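Local coordinates for oxidoreductase (Corynebacterium diphtheriae, PDB 3K1Y), which probably acts as an FMN-dependent oxidoreductase of the NADPH-dependent FMN reductase family, with a flavodoxin-like fold, at residues Thr13-Thr27 with Leu83-Phe96. Numbering follows the deposited sequence.
Sequences TLAVISAGLSTPSST and LSASDGLVVATPVF. With SO4 (sulfate ion), chain G.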
ATOM      1  N   THR A  13     -28.461   8.927 -11.770  1.00 17.88           N
ATOM      2  CA  THR A  13     -27.963   7.662 -12.285  1.00 15.95           C
ATOM      3  C   THR A  13     -26.868   7.120 -11.375  1.00 14.86           C
ATOM      4  O   THR A  13     -26.156   7.887 -10.722  1.00 15.29           O
ATOM      5  CB  THR A  13     -27.376   7.847 -13.693  1.00 16.06           C
ATOM      6  OG1 THR A  13     -26.440   8.934 -13.672  1.00 18.28           O
ATOM      7  CG2 THR A  13     -28.489   8.140 -14.708  1.00 16.54           C
ATOM      8  N   LEU A  14     -26.752   5.795 -11.331  1.00 16.40           N
ATOM      9  CA  LEU A  14     -25.732   5.114 -10.539  1.00 15.64           C
ATOM     10  C   LEU A  14     -25.144   3.991 -11.384  1.00 14.75           C
ATOM     11  O   LEU A  14     -25.882   3.210 -11.987  1.00 14.67           O
ATOM     12  CB  LEU A  14     -26.326   4.520  -9.255  1.00 15.83           C
ATOM     13  CG  LEU A  14     -25.355   3.688  -8.397  1.00 14.92           C
ATOM     14  CD1 LEU A  14     -24.198   4.563  -7.932  1.00 10.53           C
ATOM     15  CD2 LEU A  14     -26.088   3.086  -7.191  1.00 15.75           C
ATOM     16  N   ALA A  15     -23.821   3.922 -11.453  1.00 12.14           N
ATOM     17  CA  ALA A  15     -23.171   2.857 -12.212  1.00 10.79           C
ATOM     18  C   ALA A  15     -22.569   1.892 -11.183  1.00 10.00           C
ATOM     19  O   ALA A  15     -22.055   2.318 -10.149  1.00  9.93           O
ATOM     20  CB  ALA A  15     -22.086   3.441 -13.115  1.00 10.09           C
ATOM     21  N   VAL A  16     -22.654   0.595 -11.446  1.00 12.50           N
ATOM     22  CA  VAL A  16     -22.124  -0.389 -10.510  1.00 11.04           C
ATOM     23  C   VAL A  16     -21.289  -1.413 -11.254  1.00 12.27           C
ATOM     24  O   VAL A  16     -21.806  -2.122 -12.115  1.00 12.22           O
ATOM     25  CB  VAL A  16     -23.276  -1.129  -9.763  1.00 11.28           C
ATOM     26  CG1 VAL A  16     -22.710  -2.231  -8.858  1.00  8.76           C
ATOM     27  CG2 VAL A  16     -24.098  -0.132  -8.951  1.00  8.98           C
ATOM     28  N   ILE A  17     -19.999  -1.480 -10.936  1.00 27.21           N
ATOM     29  CA  ILE A  17     -19.114  -2.446 -11.577  1.00 27.51           C
ATOM     30  C   ILE A  17     -18.950  -3.621 -10.625  1.00 27.70           C
ATOM     31  O   ILE A  17     -18.645  -3.434  -9.449  1.00 28.18           O
ATOM     32  CB  ILE A  17     -17.704  -1.867 -11.856  1.00 26.95           C
ATOM     33  CG1 ILE A  17     -17.794  -0.553 -12.642  1.00 26.52           C
ATOM     34  CG2 ILE A  17     -16.889  -2.879 -12.648  1.00 28.10           C
ATOM     35  CD1 ILE A  17     -18.482  -0.667 -13.980  1.00 31.39           C
ATOM     36  N   SER A  18     -19.148  -4.830 -11.132  1.00 24.07           N
ATOM     37  CA  SER A  18     -19.014  -6.021 -10.306  1.00 24.10           C
ATOM     38  C   SER A  18     -18.145  -7.023 -11.055  1.00 23.27           C
ATOM     39  O   SER A  18     -18.500  -7.459 -12.151  1.00 23.95           O
ATOM     40  CB  SER A  18     -20.398  -6.607 -10.016  1.00 25.42           C
ATOM     41  OG  SER A  18     -20.323  -7.590  -9.008  1.00 29.75           O
ATOM     42  N   ALA A  19     -17.020  -7.398 -10.450  1.00 13.71           N
ATOM     43  CA  ALA A  19     -16.058  -8.309 -11.084  1.00 13.58           C
ATOM     44  C   ALA A  19     -16.082  -9.777 -10.643  1.00 14.10           C
ATOM     45  O   ALA A  19     -15.101 -10.498 -10.822  1.00 14.42           O
ATOM     46  CB  ALA A  19     -14.631  -7.735 -10.917  1.00 11.56           C
ATOM     47  N   GLY A  20     -17.194 -10.222 -10.074  1.00 20.83           N
ATOM     48  CA  GLY A  20     -17.279 -11.606  -9.639  1.00 22.22           C
ATOM     49  C   GLY A  20     -17.372 -12.585 -10.798  1.00 24.22           C
ATOM     50  O   GLY A  20     -17.906 -12.257 -11.860  1.00 24.71           O
ATOM     51  N   LEU A  21     -16.862 -13.794 -10.596  1.00 23.53           N
ATOM     52  CA  LEU A  21     -16.883 -14.808 -11.638  1.00 26.01           C
ATOM     53  C   LEU A  21     -17.691 -16.061 -11.307  1.00 28.58           C
ATOM     54  O   LEU A  21     -17.793 -16.957 -12.141  1.00 29.61           O
ATOM     55  CB  LEU A  21     -15.449 -15.211 -11.995  1.00 26.02           C
ATOM     56  CG  LEU A  21     -14.684 -14.351 -13.011  1.00 26.63           C
ATOM     57  CD1 LEU A  21     -15.023 -12.886 -12.850  1.00 24.76           C
ATOM     58  CD2 LEU A  21     -13.189 -14.586 -12.834  1.00 28.35           C
ATOM     59  N   SER A  22     -18.266 -16.136 -10.111  1.00 27.60           N
ATOM     60  CA  SER A  22     -19.042 -17.317  -9.724  1.00 29.86           C
ATOM     61  C   SER A  22     -20.543 -17.109  -9.846  1.00 31.51           C
ATOM     62  O   SER A  22     -21.039 -15.986  -9.740  1.00 31.16           O
ATOM     63  CB  SER A  22     -18.737 -17.725  -8.275  1.00 30.01           C
ATOM     64  OG  SER A  22     -17.405 -18.176  -8.118  1.00 29.90           O
ATOM     65  N   THR A  23     -21.268 -18.200 -10.066  1.00 38.82           N
ATOM     66  CA  THR A  23     -22.716 -18.113 -10.162  1.00 40.55           C
ATOM     67  C   THR A  23     -23.323 -19.067  -9.139  1.00 40.44           C
ATOM     68  O   THR A  23     -23.147 -20.279  -9.225  1.00 41.33           O
ATOM     69  CB  THR A  23     -23.234 -18.472 -11.580  1.00 41.85           C
ATOM     70  OG1 THR A  23     -23.241 -19.895 -11.755  1.00 46.00           O
ATOM     71  CG2 THR A  23     -22.342 -17.835 -12.644  1.00 41.10           C
ATOM     72  N   PRO A  24     -24.007 -18.519  -8.123  1.00 33.55           N
ATOM     73  CA  PRO A  24     -24.218 -17.077  -7.934  1.00 31.60           C
ATOM     74  C   PRO A  24     -22.903 -16.369  -7.567  1.00 29.26           C
ATOM     75  O   PRO A  24     -21.940 -17.011  -7.143  1.00 28.78           O
ATOM     76  CB  PRO A  24     -25.240 -17.032  -6.799  1.00 32.97           C
ATOM     77  CG  PRO A  24     -24.817 -18.219  -5.948  1.00 34.11           C
ATOM     78  CD  PRO A  24     -24.566 -19.289  -6.994  1.00 34.37           C
ATOM     79  N   SER A  25     -22.864 -15.052  -7.730  1.00 20.38           N
ATOM     80  CA  SER A  25     -21.658 -14.287  -7.410  1.00 18.41           C
ATOM     81  C   SER A  25     -21.766 -13.499  -6.114  1.00 17.67           C
ATOM     82  O   SER A  25     -22.659 -12.666  -5.964  1.00 18.68           O
ATOM     83  CB  SER A  25     -21.322 -13.320  -8.554  1.00 17.07           C
ATOM     84  OG  SER A  25     -20.352 -12.370  -8.149  1.00 15.71           O
ATOM     85  N   SER A  26     -20.848 -13.758  -5.185  1.00 28.90           N
ATOM     86  CA  SER A  26     -20.829 -13.048  -3.909  1.00 28.41           C
ATOM     87  C   SER A  26     -20.493 -11.578  -4.129  1.00 26.94           C
ATOM     88  O   SER A  26     -20.893 -10.722  -3.338  1.00 27.33           O
ATOM     89  CB  SER A  26     -19.791 -13.650  -2.957  1.00 28.08           C
ATOM     90  OG  SER A  26     -20.166 -14.940  -2.536  1.00 29.20           O
ATOM     91  N   THR A  27     -19.747 -11.283  -5.190  1.00 20.82           N
ATOM     92  CA  THR A  27     -19.391  -9.893  -5.474  1.00 19.24           C
ATOM     93  C   THR A  27     -20.627  -9.139  -5.971  1.00 19.50           C
ATOM     94  O   THR A  27     -20.831  -7.970  -5.622  1.00 20.16           O
ATOM     95  CB  THR A  27     -18.287  -9.765  -6.550  1.00 17.51           C
ATOM     96  OG1 THR A  27     -17.136 -10.522  -6.165  1.00 13.27           O
ATOM     97  CG2 THR A  27     -17.884  -8.320  -6.697  1.00 16.38           C
ATOM     98  N   LEU A  83     -21.036   5.459 -17.912  1.00 18.64           N
ATOM     99  CA  LEU A  83     -20.236   5.493 -16.695  1.00 17.54           C
ATOM    100  C   LEU A  83     -19.785   6.924 -16.419  1.00 17.80           C
ATOM    101  O   LEU A  83     -20.077   7.466 -15.360  1.00 18.59           O
ATOM    102  CB  LEU A  83     -19.029   4.558 -16.826  1.00 16.99           C
ATOM    103  CG  LEU A  83     -17.975   4.513 -15.714  1.00 15.89           C
ATOM    104  CD1 LEU A  83     -18.577   4.091 -14.380  1.00 11.39           C
ATOM    105  CD2 LEU A  83     -16.885   3.529 -16.136  1.00 16.16           C
ATOM    106  N   SER A  84     -19.104   7.544 -17.377  1.00 19.23           N
ATOM    107  CA  SER A  84     -18.637   8.913 -17.200  1.00 19.66           C
ATOM    108  C   SER A  84     -19.784   9.888 -16.964  1.00 20.34           C
ATOM    109  O   SER A  84     -19.635  10.860 -16.226  1.00 20.83           O
ATOM    110  CB  SER A  84     -17.826   9.371 -18.416  1.00 20.50           C
ATOM    111  OG  SER A  84     -16.618   8.635 -18.550  1.00 20.03           O
ATOM    112  N   ALA A  85     -20.933   9.627 -17.581  1.00 18.07           N
ATOM    113  CA  ALA A  85     -22.092  10.497 -17.426  1.00 17.32           C
ATOM    114  C   ALA A  85     -22.852  10.253 -16.119  1.00 16.34           C
ATOM    115  O   ALA A  85     -23.747  11.026 -15.754  1.00 17.01           O
ATOM    116  CB  ALA A  85     -23.028  10.326 -18.614  1.00 17.82           C
ATOM    117  N   SER A  86     -22.486   9.193 -15.402  1.00 14.31           N
ATOM    118  CA  SER A  86     -23.158   8.862 -14.151  1.00 15.01           C
ATOM    119  C   SER A  86     -22.875   9.855 -13.034  1.00 15.59           C
ATOM    120  O   SER A  86     -21.864  10.548 -13.058  1.00 15.47           O
ATOM    121  CB  SER A  86     -22.755   7.464 -13.698  1.00 13.36           C
ATOM    122  OG  SER A  86     -23.118   6.517 -14.682  1.00 16.37           O
ATOM    123  N   ASP A  87     -23.775   9.911 -12.055  1.00 18.65           N
ATOM    124  CA  ASP A  87     -23.623  10.815 -10.920  1.00 20.08           C
ATOM    125  C   ASP A  87     -22.900  10.100  -9.783  1.00 18.82           C
ATOM    126  O   ASP A  87     -22.225  10.728  -8.960  1.00 19.86           O
ATOM    127  CB  ASP A  87     -24.993  11.288 -10.409  1.00 21.72           C
ATOM    128  CG  ASP A  87     -25.826  11.953 -11.482  1.00 27.46           C
ATOM    129  OD1 ASP A  87     -25.288  12.791 -12.241  1.00 33.06           O
ATOM    130  OD2 ASP A  87     -27.033  11.640 -11.559  1.00 32.70           O
ATOM    131  N   GLY A  88     -23.064   8.783  -9.736  1.00 20.41           N
ATOM    132  CA  GLY A  88     -22.436   7.997  -8.696  1.00 18.30           C
ATOM    133  C   GLY A  88     -21.889   6.715  -9.267  1.00 16.70           C
ATOM    134  O   GLY A  88     -22.204   6.346 -10.398  1.00 17.28           O
ATOM    135  N   LEU A  89     -21.065   6.024  -8.493  1.00 14.13           N
ATOM    136  CA  LEU A  89     -20.491   4.782  -8.969  1.00 13.21           C
ATOM    137  C   LEU A  89     -20.166   3.860  -7.823  1.00 12.14           C
ATOM    138  O   LEU A  89     -19.792   4.309  -6.743  1.00 13.33           O
ATOM    139  CB  LEU A  89     -19.211   5.060  -9.761  1.00 12.50           C
ATOM    140  CG  LEU A  89     -18.276   3.862  -9.943  1.00 12.26           C
ATOM    141  CD1 LEU A  89     -18.854   2.955 -11.008  1.00  8.24           C
ATOM    142  CD2 LEU A  89     -16.873   4.337 -10.324  1.00 12.95           C
ATOM    143  N   VAL A  90     -20.309   2.566  -8.074  1.00 10.25           N
ATOM    144  CA  VAL A  90     -20.006   1.541  -7.093  1.00  9.12           C
ATOM    145  C   VAL A  90     -19.162   0.482  -7.795  1.00  8.73           C
ATOM    146  O   VAL A  90     -19.490   0.053  -8.904  1.00  9.16           O
ATOM    147  CB  VAL A  90     -21.288   0.882  -6.554  1.00 10.11           C
ATOM    148  CG1 VAL A  90     -20.932  -0.307  -5.657  1.00  6.50           C
ATOM    149  CG2 VAL A  90     -22.096   1.908  -5.787  1.00  9.03           C
ATOM    150  N   VAL A  91     -18.066   0.084  -7.156  1.00 13.03           N
ATOM    151  CA  VAL A  91     -17.175  -0.923  -7.709  1.00 12.11           C
ATOM    152  C   VAL A  91     -16.977  -2.020  -6.676  1.00 12.73           C
ATOM    153  O   VAL A  91     -16.679  -1.746  -5.512  1.00 13.96           O
ATOM    154  CB  VAL A  91     -15.783  -0.330  -8.109  1.00 12.02           C
ATOM    155  CG1 VAL A  91     -15.954   0.680  -9.230  1.00 12.58           C
ATOM    156  CG2 VAL A  91     -15.098   0.320  -6.897  1.00 11.59           C
ATOM    157  N   ALA A  92     -17.162  -3.261  -7.103  1.00 18.20           N
ATOM    158  CA  ALA A  92     -17.020  -4.394  -6.205  1.00 19.26           C
ATOM    159  C   ALA A  92     -16.114  -5.412  -6.859  1.00 19.00           C
ATOM    160  O   ALA A  92     -16.231  -5.684  -8.052  1.00 19.04           O
ATOM    161  CB  ALA A  92     -18.378  -5.016  -5.919  1.00 20.07           C
ATOM    162  N   THR A  93     -15.205  -5.974  -6.073  1.00 16.95           N
ATOM    163  CA  THR A  93     -14.287  -6.956  -6.607  1.00 16.39           C
ATOM    164  C   THR A  93     -13.997  -8.089  -5.645  1.00 15.40           C
ATOM    165  O   THR A  93     -13.919  -7.889  -4.435  1.00 15.20           O
ATOM    166  CB  THR A  93     -12.912  -6.322  -6.970  1.00 15.88           C
ATOM    167  OG1 THR A  93     -12.061  -7.320  -7.552  1.00 17.54           O
ATOM    168  CG2 THR A  93     -12.216  -5.789  -5.710  1.00 14.35           C
ATOM    169  N   PRO A  94     -13.899  -9.310  -6.173  1.00 10.77           N
ATOM    170  CA  PRO A  94     -13.581 -10.424  -5.284  1.00 11.30           C
ATOM    171  C   PRO A  94     -12.087 -10.194  -5.022  1.00 10.71           C
ATOM    172  O   PRO A  94     -11.482  -9.298  -5.616  1.00 11.35           O
ATOM    173  CB  PRO A  94     -13.851 -11.656  -6.151  1.00 10.72           C
ATOM    174  CG  PRO A  94     -13.698 -11.139  -7.551  1.00 12.97           C
ATOM    175  CD  PRO A  94     -14.348  -9.792  -7.489  1.00 11.07           C
ATOM    176  N   VAL A  95     -11.483 -10.966  -4.135  1.00 11.66           N
ATOM    177  CA  VAL A  95     -10.071 -10.762  -3.867  1.00 11.72           C
ATOM    178  C   VAL A  95      -9.280 -11.947  -4.369  1.00 12.27           C
ATOM    179  O   VAL A  95      -9.461 -13.066  -3.899  1.00 11.94           O
ATOM    180  CB  VAL A  95      -9.806 -10.568  -2.371  1.00 11.89           C
ATOM    181  CG1 VAL A  95      -8.331 -10.200  -2.153  1.00 11.54           C
ATOM    182  CG2 VAL A  95     -10.729  -9.488  -1.819  1.00 10.48           C
ATOM    183  N   PHE A  96      -8.422 -11.696  -5.352  1.00 16.30           N
ATOM    184  CA  PHE A  96      -7.589 -12.739  -5.933  1.00 17.88           C
ATOM    185  C   PHE A  96      -6.151 -12.359  -5.633  1.00 18.01           C
ATOM    186  O   PHE A  96      -5.760 -11.206  -5.806  1.00 18.61           O
ATOM    187  CB  PHE A  96      -7.794 -12.827  -7.456  1.00 18.69           C
ATOM    188  CG  PHE A  96      -9.142 -13.360  -7.875  1.00 20.89           C
ATOM    189  CD1 PHE A  96     -10.135 -13.630  -6.940  1.00 21.65           C
ATOM    190  CD2 PHE A  96      -9.426 -13.557  -9.226  1.00 24.15           C
ATOM    191  CE1 PHE A  96     -11.391 -14.082  -7.339  1.00 25.41           C
ATOM    192  CE2 PHE A  96     -10.677 -14.010  -9.637  1.00 27.88           C
ATOM    193  CZ  PHE A  96     -11.662 -14.270  -8.691  1.00 27.47           C
TER
HETATM  194  S   SO4 G 182     -17.576 -14.316  -6.713  1.00 46.70           S
HETATM  195  O1  SO4 G 182     -17.321 -13.279  -5.863  1.00 46.37           O
HETATM  196  O2  SO4 G 182     -18.224 -15.252  -5.897  1.00 47.17           O
HETATM  197  O3  SO4 G 182     -18.388 -13.889  -7.748  1.00 46.74           O
HETATM  198  O4  SO4 G 182     -16.393 -14.807  -7.274  1.00 46.57           O
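A15 lies beside L89 and I17 beside V91, in parallel register within the five-stranded sheet, the strands inclined by only 10°. Five backbone bonds link them, from A15 N to G88 O through V90 N to A15 O, I17 N to V90 O (2.6 Å) and A92 N to I17 O, ending with A19 N to A92 O. Near the N-terminal end of strand 12-18, D87 OD2 accepts T13 N (3.1 Å) from above the carboxylate plane, while D87 N donates to T13 OG1.

On one sheet face L14 CD1 reaches V90 CG2, and V16 lies alongside V90, CG2 to CB 3.8 Å. The other face joins A15 and I17 to L89 CD1, with L83 CD1 also against A15 CB; F107 of helix 102-110 covers I17.

Beyond the strands T27 crosses P94 at about a right angle. With CG2 anti to the backbone N, it rests that methyl on A92 CB (3.4 Å), and its OG1 grips sulfate O1 (2.8 Å). S22 N and S25 OG hold O3, and S26 N holds O2.

Hydroxyls and amides of the loop and the following helix start thus form an anion-binding site beyond the C-terminal end of strand 12-18, consistent with the FMN phosphate site of flavodoxin-like proteins.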